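Local coordinates for protein peptidoglycan D,D-transpeptidase FtsI (PDB 6SYN) that probably catalyses, as a class B penicillin-binding protein, the D,D-transpeptidation that cross-links peptidoglycan strands of the septal cell wall, at residues G266-K269 / E270-L274; L366-T369 / P370-A374; A497-G500 / G501-T505. All coordinates share one frame; numbering follows the deposited sequence.

Contact 1: G266-K269 / E270-L274; sequences GVVK and ENSVL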
ATOM      1  N   GLY A 266      23.888  -4.991 -24.481  1.00 13.83           N
ATOM      2  CA  GLY A 266      24.464  -6.109 -25.253  1.00 13.98           C
ATOM      3  C   GLY A 266      25.424  -6.946 -24.420  1.00 14.22           C
ATOM      4  O   GLY A 266      26.252  -7.661 -25.014  1.00 14.34           O
ATOM      5  N   VAL A 267      25.313  -6.875 -23.092  1.00 14.38           N
ATOM      6  CA  VAL A 267      26.160  -7.634 -22.126  1.00 14.55           C
ATOM      7  C   VAL A 267      25.826  -9.127 -22.248  1.00 14.74           C
ATOM      8  O   VAL A 267      26.749  -9.961 -22.102  1.00 14.51           O
ATOM      9  CB  VAL A 267      25.947  -7.094 -20.699  1.00 14.62           C
ATOM     10  CG1 VAL A 267      26.346  -8.089 -19.620  1.00 14.79           C
ATOM     11  CG2 VAL A 267      26.667  -5.773 -20.502  1.00 14.64           C
ATOM     12  N   VAL A 268      24.553  -9.440 -22.509  1.00 15.00           N
ATOM     13  CA  VAL A 268      24.013 -10.827 -22.651  1.00 15.28           C
ATOM     14  C   VAL A 268      22.968 -10.829 -23.771  1.00 15.74           C
ATOM     15  O   VAL A 268      22.625  -9.739 -24.279  1.00 15.49           O
ATOM     16  CB  VAL A 268      23.393 -11.352 -21.338  1.00 15.17           C
ATOM     17  CG1 VAL A 268      24.449 -11.778 -20.332  1.00 15.17           C
ATOM     18  CG2 VAL A 268      22.435 -10.349 -20.712  1.00 15.11           C
ATOM     19  N   LYS A 269      22.486 -12.025 -24.117  1.00 16.52           N
ATOM     20  CA  LYS A 269      21.358 -12.274 -25.050  1.00 17.24           C
ATOM     21  C   LYS A 269      20.367 -13.213 -24.346  1.00 17.50           C
ATOM     22  O   LYS A 269      20.803 -13.942 -23.439  1.00 17.45           O
ATOM     23  CB  LYS A 269      21.926 -12.827 -26.362  1.00 17.85           C
ATOM     24  CG  LYS A 269      23.199 -12.131 -26.837  1.00 18.38           C
ATOM     25  CD  LYS A 269      23.540 -12.319 -28.297  1.00 18.77           C
ATOM     26  CE  LYS A 269      22.660 -11.510 -29.228  1.00 19.13           C
ATOM     27  NZ  LYS A 269      21.537 -12.321 -29.752  1.00 19.44           N
ATOM     28  N   GLU A 270      19.086 -13.190 -24.731  1.00 17.98           N
ATOM     29  CA  GLU A 270      17.989 -13.943 -24.055  1.00 18.58           C
ATOM     30  C   GLU A 270      18.485 -15.300 -23.557  1.00 18.50           C
ATOM     31  O   GLU A 270      18.232 -15.632 -22.378  1.00 18.97           O
ATOM     32  CB  GLU A 270      16.845 -14.285 -25.004  1.00 19.11           C
ATOM     33  CG  GLU A 270      16.005 -13.107 -25.438  1.00 19.62           C
ATOM     34  CD  GLU A 270      15.104 -13.441 -26.615  1.00 19.97           C
ATOM     35  OE1 GLU A 270      15.464 -14.357 -27.385  1.00 20.23           O
ATOM     36  OE2 GLU A 270      14.043 -12.801 -26.752  1.00 20.61           O
ATOM     37  N   ASN A 271      19.125 -16.064 -24.448  1.00 17.94           N
ATOM     38  CA  ASN A 271      19.417 -17.508 -24.256  1.00 17.46           C
ATOM     39  C   ASN A 271      20.839 -17.678 -23.704  1.00 16.88           C
ATOM     40  O   ASN A 271      21.310 -18.832 -23.676  1.00 17.30           O
ATOM     41  CB  ASN A 271      19.137 -18.291 -25.547  1.00 17.76           C
ATOM     42  CG  ASN A 271      17.717 -18.821 -25.620  1.00 18.17           C
ATOM     43  OD1 ASN A 271      17.460 -19.981 -25.296  1.00 18.44           O
ATOM     44  ND2 ASN A 271      16.778 -17.982 -26.028  1.00 18.23           N
ATOM     45  N   SER A 272      21.473 -16.593 -23.228  1.00 16.07           N
ATOM     46  CA  SER A 272      22.820 -16.593 -22.591  1.00 15.62           C
ATOM     47  C   SER A 272      22.807 -17.386 -21.277  1.00 15.27           C
ATOM     48  O   SER A 272      21.737 -17.466 -20.646  1.00 15.51           O
ATOM     49  CB  SER A 272      23.318 -15.193 -22.344  1.00 15.64           C
ATOM     50  OG  SER A 272      23.472 -14.480 -23.562  1.00 15.70           O
ATOM     51  N   VAL A 273      23.970 -17.908 -20.874  1.00 14.87           N
ATOM     52  CA  VAL A 273      24.165 -18.777 -19.673  1.00 14.72           C
ATOM     53  C   VAL A 273      25.396 -18.289 -18.899  1.00 14.58           C
ATOM     54  O   VAL A 273      26.508 -18.343 -19.466  1.00 14.58           O
ATOM     55  CB  VAL A 273      24.324 -20.261 -20.059  1.00 14.85           C
ATOM     56  CG1 VAL A 273      24.519 -21.144 -18.833  1.00 14.92           C
ATOM     57  CG2 VAL A 273      23.157 -20.768 -20.894  1.00 14.89           C
ATOM     58  N   LEU A 274      25.196 -17.883 -17.639  1.00 14.39           N
ATOM     59  CA  LEU A 274      26.230 -17.311 -16.732  1.00 14.08           C
ATOM     60  C   LEU A 274      26.604 -18.335 -15.656  1.00 14.04           C
ATOM     61  O   LEU A 274      25.698 -19.034 -15.155  1.00 14.41           O
ATOM     62  CB  LEU A 274      25.690 -16.023 -16.095  1.00 13.92           C
ATOM     63  CG  LEU A 274      25.963 -14.736 -16.874  1.00 13.84           C
ATOM     64  CD1 LEU A 274      25.362 -14.799 -18.265  1.00 13.89           C
ATOM     65  CD2 LEU A 274      25.434 -13.519 -16.134  1.00 13.80           C
TER

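Contact 2: L366-T369 / P370-A374; sequences LMVT and PLQLA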
ATOM      1  N   LEU A 366      18.965   1.666  -1.861  1.00  8.48           N
ATOM      2  CA  LEU A 366      17.878   2.629  -2.188  1.00  8.48           C
ATOM      3  C   LEU A 366      16.623   2.251  -1.401  1.00  8.56           C
ATOM      4  O   LEU A 366      16.453   1.062  -1.079  1.00  8.55           O
ATOM      5  CB  LEU A 366      17.602   2.640  -3.698  1.00  8.39           C
ATOM      6  CG  LEU A 366      16.868   1.432  -4.293  1.00  8.31           C
ATOM      7  CD1 LEU A 366      16.587   1.658  -5.773  1.00  8.32           C
ATOM      8  CD2 LEU A 366      17.645   0.137  -4.106  1.00  8.21           C
ATOM      9  N   MET A 367      15.769   3.232  -1.133  1.00  8.69           N
ATOM     10  CA  MET A 367      14.522   3.045  -0.355  1.00  8.74           C
ATOM     11  C   MET A 367      13.360   3.650  -1.147  1.00  8.43           C
ATOM     12  O   MET A 367      13.489   4.789  -1.620  1.00  8.33           O
ATOM     13  CB  MET A 367      14.665   3.684   1.029  1.00  9.06           C
ATOM     14  CG  MET A 367      15.893   3.174   1.766  1.00  9.31           C
ATOM     15  SD  MET A 367      15.738   3.229   3.568  1.00  9.75           S
ATOM     16  CE  MET A 367      16.426   1.634   4.007  1.00  9.73           C
ATOM     17  N   VAL A 368      12.296   2.869  -1.322  1.00  8.25           N
ATOM     18  CA  VAL A 368      11.172   3.146  -2.262  1.00  8.13           C
ATOM     19  C   VAL A 368       9.865   2.896  -1.511  1.00  8.08           C
ATOM     20  O   VAL A 368       9.865   2.020  -0.616  1.00  7.96           O
ATOM     21  CB  VAL A 368      11.281   2.263  -3.522  1.00  8.07           C
ATOM     22  CG1 VAL A 368      12.686   2.298  -4.118  1.00  8.04           C
ATOM     23  CG2 VAL A 368      10.860   0.828  -3.245  1.00  8.05           C
ATOM     24  N   THR A 369       8.802   3.634  -1.845  1.00  8.04           N
ATOM     25  CA  THR A 369       7.438   3.372  -1.314  1.00  8.01           C
ATOM     26  C   THR A 369       6.872   2.172  -2.069  1.00  7.93           C
ATOM     27  O   THR A 369       7.296   1.888  -3.189  1.00  8.02           O
ATOM     28  CB  THR A 369       6.521   4.601  -1.392  1.00  8.04           C
ATOM     29  OG1 THR A 369       6.273   4.909  -2.765  1.00  8.08           O
ATOM     30  CG2 THR A 369       7.093   5.813  -0.690  1.00  8.05           C
ATOM     31  N   PRO A 370       5.967   1.382  -1.449  1.00  7.81           N
ATOM     32  CA  PRO A 370       5.187   0.382  -2.185  1.00  7.71           C
ATOM     33  C   PRO A 370       4.524   0.945  -3.452  1.00  7.59           C
ATOM     34  O   PRO A 370       4.554   0.274  -4.472  1.00  7.62           O
ATOM     35  CB  PRO A 370       4.157  -0.051  -1.136  1.00  7.77           C
ATOM     36  CG  PRO A 370       4.925   0.055   0.165  1.00  7.82           C
ATOM     37  CD  PRO A 370       5.736   1.325   0.002  1.00  7.80           C
ATOM     38  N   LEU A 371       3.977   2.163  -3.375  1.00  7.42           N
ATOM     39  CA  LEU A 371       3.350   2.861  -4.529  1.00  7.30           C
ATOM     40  C   LEU A 371       4.388   3.054  -5.643  1.00  7.16           C
ATOM     41  O   LEU A 371       4.026   2.860  -6.832  1.00  7.16           O
ATOM     42  CB  LEU A 371       2.760   4.202  -4.076  1.00  7.33           C
ATOM     43  CG  LEU A 371       2.120   5.031  -5.192  1.00  7.44           C
ATOM     44  CD1 LEU A 371       1.019   4.248  -5.899  1.00  7.46           C
ATOM     45  CD2 LEU A 371       1.582   6.353  -4.665  1.00  7.43           C
ATOM     46  N   GLN A 372       5.626   3.412  -5.283  1.00  6.90           N
ATOM     47  CA  GLN A 372       6.732   3.623  -6.254  1.00  6.80           C
ATOM     48  C   GLN A 372       7.013   2.305  -6.983  1.00  6.77           C
ATOM     49  O   GLN A 372       7.218   2.339  -8.215  1.00  6.63           O
ATOM     50  CB  GLN A 372       7.979   4.160  -5.555  1.00  6.73           C
ATOM     51  CG  GLN A 372       8.009   5.678  -5.459  1.00  6.67           C
ATOM     52  CD  GLN A 372       9.317   6.168  -4.894  1.00  6.59           C
ATOM     53  OE1 GLN A 372       9.839   5.605  -3.935  1.00  6.57           O
ATOM     54  NE2 GLN A 372       9.856   7.220  -5.492  1.00  6.45           N
ATOM     55  N   LEU A 373       6.986   1.193  -6.242  1.00  6.80           N
ATOM     56  CA  LEU A 373       7.252  -0.177  -6.763  1.00  6.77           C
ATOM     57  C   LEU A 373       6.115  -0.613  -7.700  1.00  6.63           C
ATOM     58  O   LEU A 373       6.404  -1.303  -8.691  1.00  6.47           O
ATOM     59  CB  LEU A 373       7.414  -1.136  -5.578  1.00  6.82           C
ATOM     60  CG  LEU A 373       7.829  -2.564  -5.935  1.00  6.92           C
ATOM     61  CD1 LEU A 373       9.151  -2.582  -6.688  1.00  6.94           C
ATOM     62  CD2 LEU A 373       7.928  -3.432  -4.685  1.00  6.96           C
ATOM     63  N   ALA A 374       4.873  -0.226  -7.392  1.00  6.56           N
ATOM     64  CA  ALA A 374       3.674  -0.537  -8.204  1.00  6.51           C
ATOM     65  C   ALA A 374       3.813   0.136  -9.569  1.00  6.48           C
ATOM     66  O   ALA A 374       3.482  -0.503 -10.583  1.00  6.45           O
ATOM     67  CB  ALA A 374       2.423  -0.087  -7.493  1.00  6.49           C
TER

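Contact 3: A497-G500 / G501-T505; sequences AIMG and GVLRT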
ATOM      1  N   ALA A 497      -4.271 -14.848  -4.965  1.00  9.16           N
ATOM      2  CA  ALA A 497      -5.650 -14.632  -4.473  1.00  9.19           C
ATOM      3  C   ALA A 497      -6.190 -13.284  -4.970  1.00  9.24           C
ATOM      4  O   ALA A 497      -7.344 -13.253  -5.440  1.00  9.29           O
ATOM      5  CB  ALA A 497      -5.673 -14.711  -2.966  1.00  9.17           C
ATOM      6  N   ILE A 498      -5.404 -12.207  -4.865  1.00  9.29           N
ATOM      7  CA  ILE A 498      -5.863 -10.827  -5.219  1.00  9.30           C
ATOM      8  C   ILE A 498      -5.982 -10.711  -6.744  1.00  9.34           C
ATOM      9  O   ILE A 498      -7.041 -10.276  -7.212  1.00  9.42           O
ATOM     10  CB  ILE A 498      -4.947  -9.741  -4.618  1.00  9.31           C
ATOM     11  CG1 ILE A 498      -5.213  -9.562  -3.120  1.00  9.29           C
ATOM     12  CG2 ILE A 498      -5.100  -8.425  -5.373  1.00  9.35           C
ATOM     13  CD1 ILE A 498      -4.292  -8.586  -2.422  1.00  9.25           C
ATOM     14  N   MET A 499      -4.946 -11.099  -7.490  1.00  9.47           N
ATOM     15  CA  MET A 499      -4.912 -10.948  -8.971  1.00  9.66           C
ATOM     16  C   MET A 499      -5.990 -11.827  -9.622  1.00  9.83           C
ATOM     17  O   MET A 499      -6.566 -11.384 -10.630  1.00  9.64           O
ATOM     18  CB  MET A 499      -3.531 -11.292  -9.541  1.00  9.60           C
ATOM     19  CG  MET A 499      -3.360 -10.868 -10.988  1.00  9.60           C
ATOM     20  SD  MET A 499      -3.922  -9.165 -11.299  1.00  9.59           S
ATOM     21  CE  MET A 499      -2.366  -8.278 -11.226  1.00  9.66           C
ATOM     22  N   GLY A 500      -6.259 -13.009  -9.052  1.00 10.19           N
ATOM     23  CA  GLY A 500      -7.318 -13.933  -9.501  1.00 10.45           C
ATOM     24  C   GLY A 500      -8.682 -13.266  -9.504  1.00 10.74           C
ATOM     25  O   GLY A 500      -9.299 -13.188 -10.579  1.00 10.60           O
ATOM     26  N   GLY A 501      -9.136 -12.800  -8.337  1.00 11.33           N
ATOM     27  CA  GLY A 501     -10.412 -12.079  -8.168  1.00 11.95           C
ATOM     28  C   GLY A 501     -10.482 -10.853  -9.063  1.00 12.49           C
ATOM     29  O   GLY A 501     -11.512 -10.669  -9.738  1.00 12.51           O
ATOM     30  N   VAL A 502      -9.411 -10.058  -9.106  1.00 13.17           N
ATOM     31  CA  VAL A 502      -9.312  -8.866  -9.997  1.00 13.83           C
ATOM     32  C   VAL A 502      -9.682  -9.289 -11.427  1.00 14.55           C
ATOM     33  O   VAL A 502     -10.677  -8.760 -11.955  1.00 14.50           O
ATOM     34  CB  VAL A 502      -7.914  -8.223  -9.927  1.00 13.78           C
ATOM     35  CG1 VAL A 502      -7.684  -7.247 -11.071  1.00 13.82           C
ATOM     36  CG2 VAL A 502      -7.678  -7.541  -8.586  1.00 13.64           C
ATOM     37  N   LEU A 503      -8.922 -10.214 -12.025  1.00 15.77           N
ATOM     38  CA  LEU A 503      -9.095 -10.658 -13.441  1.00 16.86           C
ATOM     39  C   LEU A 503     -10.548 -11.080 -13.687  1.00 18.29           C
ATOM     40  O   LEU A 503     -11.073 -10.771 -14.773  1.00 18.27           O
ATOM     41  CB  LEU A 503      -8.134 -11.813 -13.741  1.00 16.58           C
ATOM     42  CG  LEU A 503      -6.671 -11.410 -13.913  1.00 16.43           C
ATOM     43  CD1 LEU A 503      -5.740 -12.581 -13.651  1.00 16.15           C
ATOM     44  CD2 LEU A 503      -6.433 -10.832 -15.299  1.00 16.56           C
ATOM     45  N   ARG A 504     -11.163 -11.750 -12.708  1.00 20.17           N
ATOM     46  CA  ARG A 504     -12.536 -12.318 -12.803  1.00 21.67           C
ATOM     47  C   ARG A 504     -13.584 -11.215 -12.607  1.00 21.09           C
ATOM     48  O   ARG A 504     -14.521 -11.152 -13.428  1.00 21.10           O
ATOM     49  CB  ARG A 504     -12.712 -13.464 -11.799  1.00 23.50           C
ATOM     50  CG  ARG A 504     -12.112 -14.786 -12.260  1.00 25.34           C
ATOM     51  CD  ARG A 504     -12.630 -15.220 -13.622  1.00 26.98           C
ATOM     52  NE  ARG A 504     -12.163 -16.474 -14.217  1.00 28.43           N
ATOM     53  CZ  ARG A 504     -11.353 -17.394 -13.681  1.00 30.49           C
ATOM     54  NH1 ARG A 504     -11.049 -18.467 -14.395  1.00 31.69           N
ATOM     55  NH2 ARG A 504     -10.836 -17.276 -12.468  1.00 30.95           N
ATOM     56  N   THR A 505     -13.440 -10.387 -11.569  1.00 20.31           N
ATOM     57  CA  THR A 505     -14.303  -9.200 -11.324  1.00 20.11           C
ATOM     58  C   THR A 505     -14.365  -8.349 -12.595  1.00 20.03           C
ATOM     59  O   THR A 505     -15.472  -7.989 -13.017  1.00 19.81           O
ATOM     60  CB  THR A 505     -13.778  -8.334 -10.170  1.00 20.24           C
ATOM     61  OG1 THR A 505     -13.652  -9.131  -8.993  1.00 19.93           O
ATOM     62  CG2 THR A 505     -14.673  -7.145  -9.887  1.00 20.36           C
TER

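Contact 1: G266-K269 / E270-L274
Lys269 and Ser272 hold each other by two hydrogen bonds of opposite sense. The amide of Lys269 donates to the side-chain hydroxyl, with N of Lys269 2.7 Å from OG of Ser272. In return the amide of Ser272 donates to the carbonyl of Lys269, with N of Ser272 2.7 Å from O of Lys269. Both bonds are fairly straight, each with an angle of 158° at the hydrogen. The second closes a type I beta turn from Lys269 to Ser272. The hydroxyl reaches back across the turn because OG lies beside the Ser272 backbone N and anti to its carbonyl carbon (chi1 -62°). CB of Lys269 also lies 3.6 Å from OG of Ser272.

This turn joins two elements of the transpeptidase domain. Before it, helix 255-264 ends in a Schellman motif with Gly266, at positive phi, as the first non-helical residue. After it, strand 273-275 begins, and Leu274 pairs through its backbone with Leu295 in the antiparallel partner strand 294-296.

Apolar packing lies beside the polar pair. CG1 of Val268 meets CD1 of Leu274 at 3.8 Å, the two side chains crossing at about a right angle. Leu312 of helix 306-314 touches both, and Val297 touches both Val268 and Ser272, so this side of the turn rests on neighbouring helices.

The charged ends turn elsewhere. NZ of Lys269 and OE1 of Glu270 are 6.8 Å apart, too far for a salt bridge, although their opposite charges may attract weakly. Glu270 is instead held at OE2 by a hydrogen bond to OG1 of Thr411.

Contact 2: L366-T369 / P370-A374
Thr369 and Gln372 form a capping box at the N terminus of helix 370-381, each side chain accepting a hydrogen bond from the other residue's backbone amide. OG1 of Thr369, the N-cap residue, accepts from N of Gln372 at 3.0 Å, with an angle of 147° at the hydrogen. OE1 of Gln372 accepts from N of Thr369 at 3.1 Å, and here the donor lies in the carbonyl plane of the side-chain amide, on a lone pair. The threonine hydroxyl sits between its own backbone N and carbonyl carbon (chi1 66°), which places OG1 within reach of N of Gln372. The glutamine chain runs extended beyond CG and crosses the threonine side chain at about a right angle, with CG of Gln372 3.3 Å from OG1 of Thr369.

The other end of the glutamine amide is also used: NE2 of Gln372 donates to the carbonyl O of Lys332, which helps to fix the rotation of the group.

Within the transpeptidase domain, of the beta-lactamase clan, this helix start is buried against the central sheet, where Pro370 touches Thr206 and Val476 while Leu373 touches Val474. The regular helical pattern begins with N of Leu373 donating to O of Thr369 at 3.1 Å. Just before the cap, Val368 packs alongside the box, its CB 3.7 Å from OE1 of Gln372.

Contact 3: A497-G500 / G501-T505
Met499 and Leu503, one turn apart on helix 492-505, meet through CG of Met499 and CD1 of Leu503 at 4.0 Å. Two further apolar pairs accompany them: SD of Met499 is 4.2 Å from CG1 of Val502, and CG2 of Ile498 is 4.2 Å from CG2 of Val502. Met499 starts with CG anti to its backbone N (chi1 -167°), and the bend at chi2 then swings SD to CG1 of Val502.

Ile498, Met499 and Val502 lie on the face that the C-terminal helix of the transpeptidase fold turns to the central sheet. Phe471 touches Met499 and Val502, and Leu473 touches Ile498 and Met499. Leu503 meets Tyr434 and Pro465 in loops instead. Ile498 also reaches Val189 of helix 183-199, so the two helices pack together beside the strand.

Backbone bonds run from residue i+4 to i throughout. N of Val502 donates to O of Ile498 at 3.0 Å, and N of Leu503 to O of Met499 at 3.0 Å. The bond from N of Gly501 to O of Ala497 is weak, 3.4 Å, though nearly straight at 176°.

The side-chain bond belongs to Thr505, whose OG1 donates to O of Gly501 at 2.7 Å from 54° above the carbonyl plane. That carbonyl also accepts from N of Thr505, so one residue grips it twice.

In the fold
The three contacts follow one another along the chain, none enclosing or crossing another, and each spans a continuous run of nine residues. Contact 1 closes the turn between helix 255-264 and the two-stranded sheet, in a surface region about 28 Å from contact 2, centre to centre. Contact 2 then starts helix 370-381 in the domain interior, and contact 3 lies within the last helix. These two are about 23 Å apart between centres, with nearest atoms about 10 Å apart, and share strand 471-478: residues 370-374 touch Val474 and Val476, residues 497-502 touch Phe471 and Leu473. That odd-even separation is consistent with helices packed on opposite faces of the central sheet.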